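Local coordinates for fimbriae-associated protein Fap1 (Streptococcus parasanguinis, PDB 3RGU), which probably contributes to adhesion and oral biofilm formation as a cell-wall-anchored fimbrial protein, here represented by the helical alpha subdomain of its non-repeat unit, at residues A[31-42]-A[67-78]. Numbering follows the deposited sequence.
Sequences LDKMISEAEVLN and TQSQLEATKNLI
Ile35 and Leu71 carry this contact, each inserted as a knob into a hole formed by four residues of the other helix. Ile35 fits among Leu71, Thr74, Lys75 and Ile78, and its CD1 meets Ile78 CD1 tip to tip at 3.6 Å. Leu71 is received in turn by Ile35, Ala38, Glu39 and Asn42. Its two methyls divide the work: Leu71 CD1 lies 3.7 Å from Ala38 CB, while Leu71 CD2 touches Glu39 CG at 4.0 Å, the two side chains crossing at nearly a right angle. With CG anti to the backbone N (chi1 175°), Leu71 carries this fork toward the opposing helix.

The reciprocal insertion is knobs-into-holes packing between two neighbouring helices of a three-helix bundle. The short segments run close to antiparallel, at 150°, with their axes 10.2 Å apart. Helix 85-109 adds the third side, where Leu31 touches Tyr92, Ala38 touches Thr99 and Asn42 touches Leu102.

Polar groups finish one end of the interface. Asn42 ND2 donates to Gln68 OE1 at 2.7 Å, but the N-H...O angle of 129° makes the bond weak; the bend of Gln68 beyond CG brings its amide back to this partner. Thr67 packs CG2 against the Asn42 amide while its hydroxyl bonds to Ser63 O. Further along, and within its own helix, Thr74 OG1 donates to Gln70 O at 2.7 Å from above the carbonyl plane, leaving Thr74 CG2 to meet Leu31 and Ile35. Beside the Ile35 site, and also within helix 54-79, Lys75 NZ forms a salt bridge at 2.8 Å with Glu72 OE1, on the syn lone pair of that oxygen.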
ATOM      1  N   LEU A  31      -0.593   5.336 -11.178  1.00 87.34           N
ATOM      2  CA  LEU A  31      -0.181   5.219  -9.799  1.00 79.57           C
ATOM      3  C   LEU A  31      -1.358   5.779  -9.051  1.00 83.79           C
ATOM      4  O   LEU A  31      -1.769   5.224  -8.040  1.00 87.80           O
ATOM      5  CB  LEU A  31       1.046   6.071  -9.516  1.00 73.26           C
ATOM      6  CG  LEU A  31       2.424   5.505  -9.777  1.00 72.46           C
ATOM      7  CD1 LEU A  31       2.498   5.096 -11.217  1.00 90.06           C
ATOM      8  CD2 LEU A  31       3.443   6.582  -9.517  1.00 67.20           C
ATOM      9  N   ASP A  32      -1.890   6.886  -9.566  1.00 81.14           N
ATOM     10  CA  ASP A  32      -3.126   7.469  -9.075  1.00 84.36           C
ATOM     11  C   ASP A  32      -4.129   6.372  -8.735  1.00 88.44           C
ATOM     12  O   ASP A  32      -4.865   6.485  -7.747  1.00 98.72           O
ATOM     13  CB  ASP A  32      -3.703   8.434 -10.108  1.00 87.96           C
ATOM     14  CG  ASP A  32      -2.886   9.705 -10.239  1.00 98.61           C
ATOM     15  OD1 ASP A  32      -2.045   9.987  -9.356  1.00106.51           O
ATOM     16  OD2 ASP A  32      -3.073  10.428 -11.236  1.00101.62           O
ATOM     17  N   LYS A  33      -4.144   5.319  -9.555  1.00 80.03           N
ATOM     18  CA  LYS A  33      -4.976   4.150  -9.307  1.00 77.68           C
ATOM     19  C   LYS A  33      -4.454   3.270  -8.179  1.00 80.12           C
ATOM     20  O   LYS A  33      -5.237   2.750  -7.390  1.00 82.48           O
ATOM     21  CB  LYS A  33      -5.111   3.322 -10.588  1.00 71.57           C
ATOM     22  N   MET A  34      -3.140   3.082  -8.123  1.00 78.37           N
ATOM     23  CA  MET A  34      -2.532   2.257  -7.090  1.00 76.66           C
ATOM     24  C   MET A  34      -2.576   3.019  -5.781  1.00 77.05           C
ATOM     25  O   MET A  34      -2.863   2.459  -4.718  1.00 79.69           O
ATOM     26  CB  MET A  34      -1.086   1.934  -7.466  1.00 76.00           C
ATOM     27  CG  MET A  34      -0.435   0.845  -6.639  1.00 75.51           C
ATOM     28  SD  MET A  34      -1.347  -0.719  -6.633  1.00 92.74           S
ATOM     29  CE  MET A  34      -1.550  -1.078  -8.388  1.00 94.25           C
ATOM     30  N   ILE A  35      -2.287   4.310  -5.867  1.00 74.55           N
ATOM     31  CA  ILE A  35      -2.376   5.193  -4.717  1.00 74.86           C
ATOM     32  C   ILE A  35      -3.744   5.156  -4.036  1.00 72.47           C
ATOM     33  O   ILE A  35      -3.819   5.033  -2.824  1.00 75.95           O
ATOM     34  CB  ILE A  35      -1.986   6.634  -5.073  1.00 70.19           C
ATOM     35  CG1 ILE A  35      -0.470   6.750  -5.070  1.00 67.43           C
ATOM     36  CG2 ILE A  35      -2.559   7.604  -4.065  1.00 67.76           C
ATOM     37  CD1 ILE A  35       0.045   8.017  -5.668  1.00 68.76           C
ATOM     38  N   SER A  36      -4.823   5.241  -4.795  1.00 71.60           N
ATOM     39  CA  SER A  36      -6.118   5.251  -4.155  1.00 73.26           C
ATOM     40  C   SER A  36      -6.504   3.841  -3.686  1.00 70.02           C
ATOM     41  O   SER A  36      -7.261   3.672  -2.738  1.00 73.53           O
ATOM     42  CB  SER A  36      -7.163   5.874  -5.069  1.00 79.60           C
ATOM     43  OG  SER A  36      -7.456   5.012  -6.145  1.00 96.51           O
ATOM     44  N   GLU A  37      -5.944   2.823  -4.312  1.00 68.73           N
ATOM     45  CA  GLU A  37      -6.168   1.466  -3.839  1.00 73.16           C
ATOM     46  C   GLU A  37      -5.443   1.202  -2.512  1.00 69.98           C
ATOM     47  O   GLU A  37      -5.976   0.549  -1.601  1.00 66.40           O
ATOM     48  CB  GLU A  37      -5.704   0.487  -4.901  1.00 83.47           C
ATOM     49  CG  GLU A  37      -6.079  -0.962  -4.666  1.00 91.86           C
ATOM     50  CD  GLU A  37      -5.512  -1.882  -5.755  1.00111.84           C
ATOM     51  OE1 GLU A  37      -5.092  -1.373  -6.827  1.00117.40           O
ATOM     52  OE2 GLU A  37      -5.481  -3.118  -5.540  1.00116.10           O
ATOM     53  N   ALA A  38      -4.227   1.725  -2.406  1.00 65.46           N
ATOM     54  CA  ALA A  38      -3.418   1.530  -1.219  1.00 60.78           C
ATOM     55  C   ALA A  38      -4.076   2.181  -0.029  1.00 60.74           C
ATOM     56  O   ALA A  38      -4.121   1.587   1.046  1.00 60.97           O
ATOM     57  CB  ALA A  38      -2.059   2.103  -1.419  1.00 62.55           C
ATOM     58  N   GLU A  39      -4.582   3.398  -0.240  1.00 58.31           N
ATOM     59  CA  GLU A  39      -5.299   4.163   0.780  1.00 61.16           C
ATOM     60  C   GLU A  39      -6.460   3.361   1.365  1.00 66.93           C
ATOM     61  O   GLU A  39      -6.656   3.294   2.593  1.00 70.90           O
ATOM     62  CB  GLU A  39      -5.843   5.460   0.186  1.00 56.93           C
ATOM     63  CG  GLU A  39      -4.810   6.531  -0.045  1.00 62.00           C
ATOM     64  CD  GLU A  39      -5.308   7.662  -0.950  1.00 74.14           C
ATOM     65  OE1 GLU A  39      -6.402   7.541  -1.558  1.00 80.63           O
ATOM     66  OE2 GLU A  39      -4.592   8.685  -1.062  1.00 79.27           O
ATOM     67  N   VAL A  40      -7.238   2.748   0.479  1.00 66.89           N
ATOM     68  CA  VAL A  40      -8.415   2.023   0.918  1.00 64.70           C
ATOM     69  C   VAL A  40      -8.057   0.785   1.736  1.00 64.62           C
ATOM     70  O   VAL A  40      -8.642   0.566   2.795  1.00 63.89           O
ATOM     71  CB  VAL A  40      -9.369   1.732  -0.239  1.00 64.52           C
ATOM     72  CG1 VAL A  40     -10.279   0.556   0.090  1.00 63.56           C
ATOM     73  CG2 VAL A  40     -10.177   2.978  -0.536  1.00 62.69           C
ATOM     74  N   LEU A  41      -7.074   0.014   1.287  1.00 61.78           N
ATOM     75  CA  LEU A  41      -6.656  -1.135   2.069  1.00 63.30           C
ATOM     76  C   LEU A  41      -6.102  -0.712   3.400  1.00 60.51           C
ATOM     77  O   LEU A  41      -6.353  -1.350   4.409  1.00 59.70           O
ATOM     78  CB  LEU A  41      -5.611  -1.943   1.330  1.00 72.09           C
ATOM     79  CG  LEU A  41      -6.090  -2.854   0.207  1.00 79.95           C
ATOM     80  CD1 LEU A  41      -4.994  -3.834  -0.030  1.00 81.94           C
ATOM     81  CD2 LEU A  41      -7.353  -3.597   0.568  1.00 79.68           C
ATOM     82  N   ASN A  42      -5.337   0.372   3.396  1.00 62.41           N
ATOM     83  CA  ASN A  42      -4.772   0.911   4.625  1.00 66.08           C
ATOM     84  C   ASN A  42      -5.844   1.314   5.643  1.00 68.66           C
ATOM     85  O   ASN A  42      -5.706   1.036   6.837  1.00 67.48           O
ATOM     86  CB  ASN A  42      -3.851   2.098   4.321  1.00 70.75           C
ATOM     87  CG  ASN A  42      -2.432   1.670   3.965  1.00 69.10           C
ATOM     88  OD1 ASN A  42      -2.160   0.494   3.757  1.00 71.29           O
ATOM     89  ND2 ASN A  42      -1.522   2.632   3.908  1.00 68.14           N
ATOM     90  N   THR A  67       3.152  -0.427   3.844  1.00 51.19           N
ATOM     91  CA  THR A  67       2.335   0.132   2.790  1.00 51.82           C
ATOM     92  C   THR A  67       2.157   1.623   3.017  1.00 53.60           C
ATOM     93  O   THR A  67       2.247   2.406   2.087  1.00 56.06           O
ATOM     94  CB  THR A  67       0.995  -0.552   2.695  1.00 50.51           C
ATOM     95  OG1 THR A  67       1.195  -1.974   2.595  1.00 56.68           O
ATOM     96  CG2 THR A  67       0.278  -0.059   1.490  1.00 47.89           C
ATOM     97  N   GLN A  68       1.956   2.024   4.261  1.00 56.84           N
ATOM     98  CA  GLN A  68       1.738   3.435   4.545  1.00 62.76           C
ATOM     99  C   GLN A  68       2.982   4.254   4.229  1.00 62.44           C
ATOM    100  O   GLN A  68       2.891   5.394   3.784  1.00 66.05           O
ATOM    101  CB  GLN A  68       1.323   3.632   6.003  1.00 64.86           C
ATOM    102  CG  GLN A  68       1.094   5.074   6.386  1.00 67.67           C
ATOM    103  CD  GLN A  68      -0.201   5.614   5.833  1.00 72.93           C
ATOM    104  OE1 GLN A  68      -1.032   4.851   5.356  1.00 79.88           O
ATOM    105  NE2 GLN A  68      -0.387   6.933   5.899  1.00 73.62           N
ATOM    106  N   SER A  69       4.136   3.647   4.453  1.00 59.56           N
ATOM    107  CA  SER A  69       5.404   4.309   4.291  1.00 61.57           C
ATOM    108  C   SER A  69       5.682   4.555   2.820  1.00 65.92           C
ATOM    109  O   SER A  69       6.089   5.654   2.411  1.00 66.91           O
ATOM    110  CB  SER A  69       6.490   3.415   4.870  1.00 59.78           C
ATOM    111  OG  SER A  69       7.758   3.887   4.482  1.00 63.19           O
ATOM    112  N   GLN A  70       5.457   3.501   2.041  1.00 63.29           N
ATOM    113  CA  GLN A  70       5.706   3.490   0.619  1.00 60.37           C
ATOM    114  C   GLN A  70       4.732   4.425  -0.088  1.00 60.97           C
ATOM    115  O   GLN A  70       5.112   5.183  -0.970  1.00 61.43           O
ATOM    116  CB  GLN A  70       5.564   2.058   0.119  1.00 59.36           C
ATOM    117  CG  GLN A  70       5.864   1.855  -1.346  1.00 65.24           C
ATOM    118  CD  GLN A  70       7.180   2.463  -1.773  1.00 64.05           C
ATOM    119  OE1 GLN A  70       8.169   2.414  -1.043  1.00 60.77           O
ATOM    120  NE2 GLN A  70       7.196   3.045  -2.970  1.00 63.97           N
ATOM    121  N   LEU A  71       3.474   4.380   0.324  1.00 61.95           N
ATOM    122  CA  LEU A  71       2.461   5.269  -0.210  1.00 61.95           C
ATOM    123  C   LEU A  71       2.852   6.714  -0.060  1.00 61.83           C
ATOM    124  O   LEU A  71       2.619   7.499  -0.961  1.00 62.72           O
ATOM    125  CB  LEU A  71       1.140   5.053   0.507  1.00 63.96           C
ATOM    126  CG  LEU A  71      -0.022   5.976   0.152  1.00 64.07           C
ATOM    127  CD1 LEU A  71      -0.689   5.496  -1.106  1.00 65.70           C
ATOM    128  CD2 LEU A  71      -1.025   5.975   1.282  1.00 73.54           C
ATOM    129  N   GLU A  72       3.439   7.058   1.079  1.00 61.27           N
ATOM    130  CA  GLU A  72       3.780   8.438   1.348  1.00 63.40           C
ATOM    131  C   GLU A  72       4.930   8.862   0.491  1.00 63.11           C
ATOM    132  O   GLU A  72       5.020  10.024   0.102  1.00 65.69           O
ATOM    133  CB  GLU A  72       4.133   8.643   2.820  1.00 66.99           C
ATOM    134  CG  GLU A  72       2.923   8.669   3.753  1.00 71.67           C
ATOM    135  CD  GLU A  72       1.905   9.736   3.370  1.00 77.57           C
ATOM    136  OE1 GLU A  72       0.854   9.357   2.808  1.00 77.42           O
ATOM    137  OE2 GLU A  72       2.161  10.944   3.611  1.00 77.78           O
ATOM    138  N   ALA A  73       5.823   7.912   0.221  1.00 63.99           N
ATOM    139  CA  ALA A  73       6.995   8.161  -0.615  1.00 62.61           C
ATOM    140  C   ALA A  73       6.542   8.355  -2.055  1.00 63.55           C
ATOM    141  O   ALA A  73       7.002   9.258  -2.749  1.00 67.19           O
ATOM    142  CB  ALA A  73       7.976   7.013  -0.517  1.00 54.70           C
ATOM    143  N   THR A  74       5.616   7.508  -2.482  1.00 59.57           N
ATOM    144  CA  THR A  74       5.116   7.555  -3.822  1.00 60.42           C
ATOM    145  C   THR A  74       4.386   8.864  -4.044  1.00 67.45           C
ATOM    146  O   THR A  74       4.430   9.431  -5.132  1.00 73.29           O
ATOM    147  CB  THR A  74       4.171   6.403  -4.064  1.00 59.75           C
ATOM    148  OG1 THR A  74       4.826   5.178  -3.703  1.00 59.62           O
ATOM    149  CG2 THR A  74       3.746   6.357  -5.534  1.00 54.80           C
ATOM    150  N   LYS A  75       3.719   9.349  -3.004  1.00 70.58           N
ATOM    151  CA  LYS A  75       3.004  10.612  -3.096  1.00 70.83           C
ATOM    152  C   LYS A  75       3.977  11.771  -3.292  1.00 71.45           C
ATOM    153  O   LYS A  75       3.719  12.677  -4.075  1.00 69.23           O
ATOM    154  CB  LYS A  75       2.145  10.826  -1.852  1.00 73.96           C
ATOM    155  CG  LYS A  75       0.745  10.242  -1.969  1.00 72.98           C
ATOM    156  CD  LYS A  75       0.124   9.997  -0.602  1.00 74.92           C
ATOM    157  CE  LYS A  75      -0.581  11.222  -0.071  1.00 78.14           C
ATOM    158  NZ  LYS A  75      -0.776  11.130   1.398  1.00 79.13           N
ATOM    159  N   ASN A  76       5.092  11.727  -2.576  1.00 73.08           N
ATOM    160  CA  ASN A  76       6.119  12.745  -2.691  1.00 80.24           C
ATOM    161  C   ASN A  76       6.733  12.706  -4.068  1.00 80.49           C
ATOM    162  O   ASN A  76       7.039  13.753  -4.645  1.00 86.90           O
ATOM    163  CB  ASN A  76       7.235  12.520  -1.662  1.00 91.05           C
ATOM    164  CG  ASN A  76       6.766  12.729  -0.236  1.00105.38           C
ATOM    165  OD1 ASN A  76       5.845  13.511   0.019  1.00111.71           O
ATOM    166  ND2 ASN A  76       7.403  12.032   0.709  1.00105.48           N
ATOM    167  N   LEU A  77       6.928  11.500  -4.589  1.00 74.46           N
ATOM    168  CA  LEU A  77       7.696  11.339  -5.805  1.00 71.49           C
ATOM    169  C   LEU A  77       6.934  11.930  -6.950  1.00 71.16           C
ATOM    170  O   LEU A  77       7.463  12.758  -7.674  1.00 76.71           O
ATOM    171  CB  LEU A  77       8.025   9.880  -6.045  1.00 75.91           C
ATOM    172  CG  LEU A  77       8.780   9.557  -7.330  1.00 75.18           C
ATOM    173  CD1 LEU A  77      10.151  10.208  -7.348  1.00 76.14           C
ATOM    174  CD2 LEU A  77       8.909   8.063  -7.425  1.00 78.50           C
ATOM    175  N   ILE A  78       5.676  11.543  -7.092  1.00 69.64           N
ATOM    176  CA  ILE A  78       4.859  12.095  -8.155  1.00 67.09           C
ATOM    177  C   ILE A  78       4.633  13.594  -8.042  1.00 68.47           C
ATOM    178  O   ILE A  78       4.175  14.214  -8.989  1.00 78.28           O
ATOM    179  CB  ILE A  78       3.516  11.366  -8.252  1.00 65.56           C
ATOM    180  CG1 ILE A  78       2.727  11.494  -6.950  1.00 61.10           C
ATOM    181  CG2 ILE A  78       3.737   9.905  -8.647  1.00 65.28           C
ATOM    182  CD1 ILE A  78       1.260  11.081  -7.092  1.00 58.88           C
TER